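Side-chain contacts in L-amino acid deaminase (Proteus vulgaris, PDB 5I39), which is a membrane-bound, FAD-containing oxidoreductase that probably deaminates L-amino acids oxidatively to the corresponding 2-oxo acids: residues A[92-95]-A[96-99]; A[100-103]-A[104-107]. All coordinates share one frame; numbering follows the deposited sequence.

Overall arrangement
Contacts 1 and 2 follow one another directly along the chain, their centres about 12 Å apart. Contact 1 (92-95 with 96-99) lies wholly within helix 90-103, whereas contact 2 (100-103 with 104-107) takes in its last turn and the passage into helix 106-110. Both pack side chains against helix 376-392, whose first residues belong to the FAD site. Between nearest atoms, the side chain of His96 in contact 1 is about 6 Å from the bound FAD, and that of Trp103 in contact 2 about 7 Å. These distances are consistent with helix 90-103 running as one second-shell element beside the cofactor, from a regular buried turn to a partly exposed end.

Contact 1: residues A[92-95]-A[96-99]; sequences TFLL and HHLG
Thr92 accepts a backbone hydrogen bond on its O from His96 N (3.1 Å), and the same oxygen lies 3.2 Å from CD2 of the His96 ring. With CG anti to its own carbonyl carbon (chi1 -71°), His96 leans back toward Thr92. Phe93 comes next, bonded through its O to His97 N, with its ring beside that of His97. Both side chains leave the helix with CG anti to the backbone N and point the same way, and the planes are only 24° apart; yet the centroids stand 5.0 Å from each other, near-parallel rings offset so far that they hardly overlap. Phe93 CE2 sits over one face of the imidazole, 3.7 Å from His97 CG, and His97 CB makes an off-centre CH-pi contact with the phenyl ring. Leu94 CD2 meets Leu98 CD1, one turn on, at 3.9 Å, beside the bond from Leu98 N to Leu94 O. Leu95 O accepts a hydrogen bond from Gly99 N (3.0 Å), while the Leu95 side chain packs on Val382 of helix 376-392. Chemically, the two buried histidines differ: His97 lies against Phe93 and hydrogen-bonds Ile149 O through NE2, whereas His96 has both ring nitrogens taken up, ND1 by Ile84 O and NE2 by Glu379 OE2, two ties that should hold the rotation of its imidazole.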
loop_
_atom_site.group_PDB
_atom_site.type_symbol
_atom_site.label_atom_id
_atom_site.label_comp_id
_atom_site.label_asym_id
_atom_site.label_seq_id
_atom_site.Cartn_x
_atom_site.Cartn_y
_atom_site.Cartn_z
ATOM N N THR A 92 -4.114 4.482 -13.383
ATOM C CA THR A 92 -4.242 3.803 -12.091
ATOM C C THR A 92 -5.614 3.930 -11.430
ATOM O O THR A 92 -5.822 3.348 -10.362
ATOM C CB THR A 92 -3.165 4.294 -11.110
ATOM O OG1 THR A 92 -3.247 5.719 -11.000
ATOM C CG2 THR A 92 -1.773 3.882 -11.588
ATOM N N PHE A 93 -6.565 4.632 -12.048
ATOM C CA PHE A 93 -7.849 4.823 -11.388
ATOM C C PHE A 93 -8.516 3.490 -11.041
ATOM O O PHE A 93 -8.892 3.266 -9.889
ATOM C CB PHE A 93 -8.822 5.672 -12.202
ATOM C CG PHE A 93 -10.167 5.753 -11.555
ATOM C CD1 PHE A 93 -10.383 6.628 -10.496
ATOM C CD2 PHE A 93 -11.175 4.866 -11.905
ATOM C CE1 PHE A 93 -11.604 6.662 -9.846
ATOM C CE2 PHE A 93 -12.397 4.890 -11.254
ATOM C CZ PHE A 93 -12.614 5.794 -10.226
ATOM N N LEU A 94 -8.680 2.614 -12.026
ATOM C CA LEU A 94 -9.375 1.349 -11.770
ATOM C C LEU A 94 -8.601 0.444 -10.811
ATOM O O LEU A 94 -9.192 -0.251 -9.997
ATOM C CB LEU A 94 -9.720 0.624 -13.071
ATOM C CG LEU A 94 -10.861 1.260 -13.871
ATOM C CD1 LEU A 94 -10.997 0.556 -15.209
ATOM C CD2 LEU A 94 -12.193 1.232 -13.127
ATOM N N LEU A 95 -7.279 0.477 -10.888
ATOM C CA LEU A 95 -6.456 -0.244 -9.932
ATOM C C LEU A 95 -6.828 0.147 -8.488
ATOM O O LEU A 95 -6.944 -0.708 -7.609
ATOM C CB LEU A 95 -4.984 0.035 -10.225
ATOM C CG LEU A 95 -3.944 -0.819 -9.514
ATOM C CD1 LEU A 95 -3.967 -2.258 -9.999
ATOM C CD2 LEU A 95 -2.571 -0.224 -9.750
ATOM N N HIS A 96 -7.047 1.440 -8.272
ATOM C CA HIS A 96 -7.456 1.949 -6.959
ATOM C C HIS A 96 -8.931 1.732 -6.635
ATOM O O HIS A 96 -9.277 1.393 -5.503
ATOM C CB HIS A 96 -7.099 3.422 -6.848
ATOM C CG HIS A 96 -5.634 3.653 -6.725
ATOM N ND1 HIS A 96 -5.099 4.500 -5.786
ATOM C CD2 HIS A 96 -4.588 3.107 -7.384
ATOM C CE1 HIS A 96 -3.784 4.488 -5.888
ATOM N NE2 HIS A 96 -3.447 3.644 -6.845
ATOM N N HIS A 97 -9.790 1.930 -7.626
ATOM C CA HIS A 97 -11.239 1.784 -7.465
ATOM C C HIS A 97 -11.590 0.333 -7.117
ATOM O O HIS A 97 -12.332 0.067 -6.164
ATOM C CB HIS A 97 -11.896 2.234 -8.768
ATOM C CG HIS A 97 -13.383 2.323 -8.732
ATOM N ND1 HIS A 97 -14.064 3.239 -7.959
ATOM C CD2 HIS A 97 -14.318 1.653 -9.447
ATOM C CE1 HIS A 97 -15.361 3.107 -8.189
ATOM N NE2 HIS A 97 -15.539 2.154 -9.083
ATOM N N LEU A 98 -11.036 -0.600 -7.886
ATOM C CA LEU A 98 -11.197 -2.029 -7.608
ATOM C C LEU A 98 -10.422 -2.461 -6.357
ATOM O O LEU A 98 -10.872 -3.334 -5.624
ATOM C CB LEU A 98 -10.776 -2.880 -8.812
ATOM C CG LEU A 98 -11.789 -3.055 -9.947
ATOM C CD1 LEU A 98 -12.219 -1.737 -10.565
ATOM C CD2 LEU A 98 -11.200 -3.971 -11.006
ATOM N N GLY A 99 -9.259 -1.862 -6.121
ATOM C CA GLY A 99 -8.494 -2.146 -4.910
ATOM C C GLY A 99 -9.306 -1.887 -3.652
ATOM O O GLY A 99 -9.383 -2.739 -2.766
#

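Contact 2: residues A[100-103]-A[104-107]; sequences KHRW and REMN
Arg104 folds back along the last turn of helix 90-103, its N bonded to Lys100 O at 2.9 Å. From the start its chain stays close to the backbone: CB lies 3.4 Å from His101 O, and CG is equally near Lys100 O. A bend at chi3 (-73°) then turns the guanidinium over the main chain. His101 CA lies against one face of the group, toward its rim and nearest NH2, 3.5 Å away; NH1 reaches Lys100 CB at 3.7 Å, and NH2 comes to the edge of the His101 ring, in its plane, the ring and guanidinium planes 73° apart. NH1 also forms a salt bridge with Asp180, shared with Lys100 NZ, which pairs with Glu178 as well; Asp180 probably offsets the proximity of the two cations (Lys100 NZ to Arg104 NH1 4.9 Å). Selenomethionine Met106 sets CE over the six-membered ring of Trp103, with SE farther above it in a Met-aromatic contact; Trp103 NE1 is held by Met377 O. Bonds of 3-10 type, Glu105 N to Arg102 O and Met106 N to Trp103 O, and a water linking Trp103 O to Asn107 N are consistent with a helix interruption, here between 90-103 and 106-110.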
loop_
_atom_site.group_PDB
_atom_site.type_symbol
_atom_site.label_atom_id
_atom_site.label_comp_id
_atom_site.label_asym_id
_atom_site.label_seq_id
_atom_site.Cartn_x
_atom_site.Cartn_y
_atom_site.Cartn_z
ATOM N N LYS A 100 -9.933 -0.716 -3.585
ATOM C CA LYS A 100 -10.819 -0.387 -2.466
ATOM C C LYS A 100 -11.971 -1.384 -2.340
ATOM O O LYS A 100 -12.305 -1.820 -1.246
ATOM C CB LYS A 100 -11.410 1.006 -2.639
ATOM C CG LYS A 100 -10.433 2.152 -2.440
ATOM C CD LYS A 100 -10.928 3.436 -3.095
ATOM C CE LYS A 100 -12.321 3.828 -2.635
ATOM N NZ LYS A 100 -12.772 5.029 -3.376
ATOM N N HIS A 101 -12.579 -1.726 -3.474
ATOM C CA HIS A 101 -13.696 -2.671 -3.499
ATOM C C HIS A 101 -13.294 -4.020 -2.898
ATOM O O HIS A 101 -14.050 -4.632 -2.141
ATOM C CB HIS A 101 -14.168 -2.841 -4.940
ATOM C CG HIS A 101 -15.358 -3.729 -5.094
ATOM N ND1 HIS A 101 -15.280 -4.979 -5.666
ATOM C CD2 HIS A 101 -16.652 -3.544 -4.759
ATOM C CE1 HIS A 101 -16.481 -5.529 -5.674
ATOM N NE2 HIS A 101 -17.332 -4.678 -5.130
ATOM N N ARG A 102 -12.093 -4.475 -3.226
ATOM C CA ARG A 102 -11.560 -5.714 -2.675
ATOM C C ARG A 102 -11.168 -5.576 -1.211
ATOM O O ARG A 102 -11.380 -6.502 -0.429
ATOM C CB ARG A 102 -10.406 -6.197 -3.531
ATOM C CG ARG A 102 -10.935 -6.602 -4.888
ATOM C CD ARG A 102 -9.862 -7.002 -5.838
ATOM N NE ARG A 102 -10.436 -7.330 -7.136
ATOM C CZ ARG A 102 -9.801 -8.010 -8.081
ATOM N NH1 ARG A 102 -8.557 -8.451 -7.877
ATOM N NH2 ARG A 102 -10.411 -8.259 -9.235
ATOM N N TRP A 103 -10.636 -4.426 -0.815
ATOM C CA TRP A 103 -10.421 -4.183 0.609
ATOM C C TRP A 103 -11.729 -4.212 1.397
ATOM O O TRP A 103 -11.751 -4.714 2.518
ATOM C CB TRP A 103 -9.654 -2.887 0.862
ATOM C CG TRP A 103 -8.173 -3.086 0.767
ATOM C CD1 TRP A 103 -7.344 -2.698 -0.251
ATOM C CD2 TRP A 103 -7.347 -3.763 1.721
ATOM N NE1 TRP A 103 -6.056 -3.086 0.018
ATOM C CE2 TRP A 103 -6.026 -3.738 1.224
ATOM C CE3 TRP A 103 -7.594 -4.376 2.959
ATOM C CZ2 TRP A 103 -4.954 -4.309 1.918
ATOM C CZ3 TRP A 103 -6.528 -4.937 3.651
ATOM C CH2 TRP A 103 -5.225 -4.901 3.127
ATOM N N ARG A 104 -12.822 -3.737 0.802
ATOM C CA ARG A 104 -14.140 -3.839 1.444
ATOM C C ARG A 104 -14.614 -5.281 1.664
ATOM O O ARG A 104 -15.498 -5.516 2.476
ATOM C CB ARG A 104 -15.194 -3.052 0.661
ATOM C CG ARG A 104 -15.030 -1.548 0.774
ATOM C CD ARG A 104 -16.215 -0.801 0.203
ATOM N NE ARG A 104 -16.290 -0.807 -1.261
ATOM C CZ ARG A 104 -15.741 0.097 -2.074
ATOM N NH1 ARG A 104 -14.980 1.076 -1.601
ATOM N NH2 ARG A 104 -15.946 0.004 -3.382
ATOM N N GLU A 105 -14.047 -6.227 0.921
ATOM C CA GLU A 105 -14.295 -7.654 1.117
ATOM C C GLU A 105 -13.315 -8.330 2.079
ATOM O O GLU A 105 -13.489 -9.507 2.396
ATOM C CB GLU A 105 -14.189 -8.374 -0.235
ATOM C CG GLU A 105 -15.164 -7.879 -1.297
ATOM C CD GLU A 105 -14.871 -8.385 -2.701
ATOM O OE1 GLU A 105 -13.751 -8.849 -2.972
ATOM O OE2 GLU A 105 -15.774 -8.290 -3.550
HETATM N N MSE A 106 -12.281 -7.626 2.537
HETATM C CA MSE A 106 -11.116 -8.298 3.131
HETATM C C MSE A 106 -11.368 -8.869 4.503
HETATM O O MSE A 106 -10.930 -9.983 4.783
HETATM C CB MSE A 106 -9.900 -7.377 3.171
HETATM C CG MSE A 106 -8.586 -8.152 3.302
HETATM SE SE MSE A 106 -8.116 -9.136 1.669
HETATM C CE MSE A 106 -7.657 -7.565 0.573
ATOM N N ASN A 107 -12.048 -8.140 5.383
ATOM C CA ASN A 107 -12.341 -8.699 6.706
ATOM C C ASN A 107 -13.201 -9.956 6.605
ATOM O O ASN A 107 -12.989 -10.920 7.349
ATOM C CB ASN A 107 -13.015 -7.676 7.615
ATOM C CG ASN A 107 -12.100 -6.527 7.996
ATOM O OD1 ASN A 107 -10.883 -6.595 7.836
ATOM N ND2 ASN A 107 -12.691 -5.464 8.522
HETATM O O HOH W 1 -13.067 -5.433 4.906
#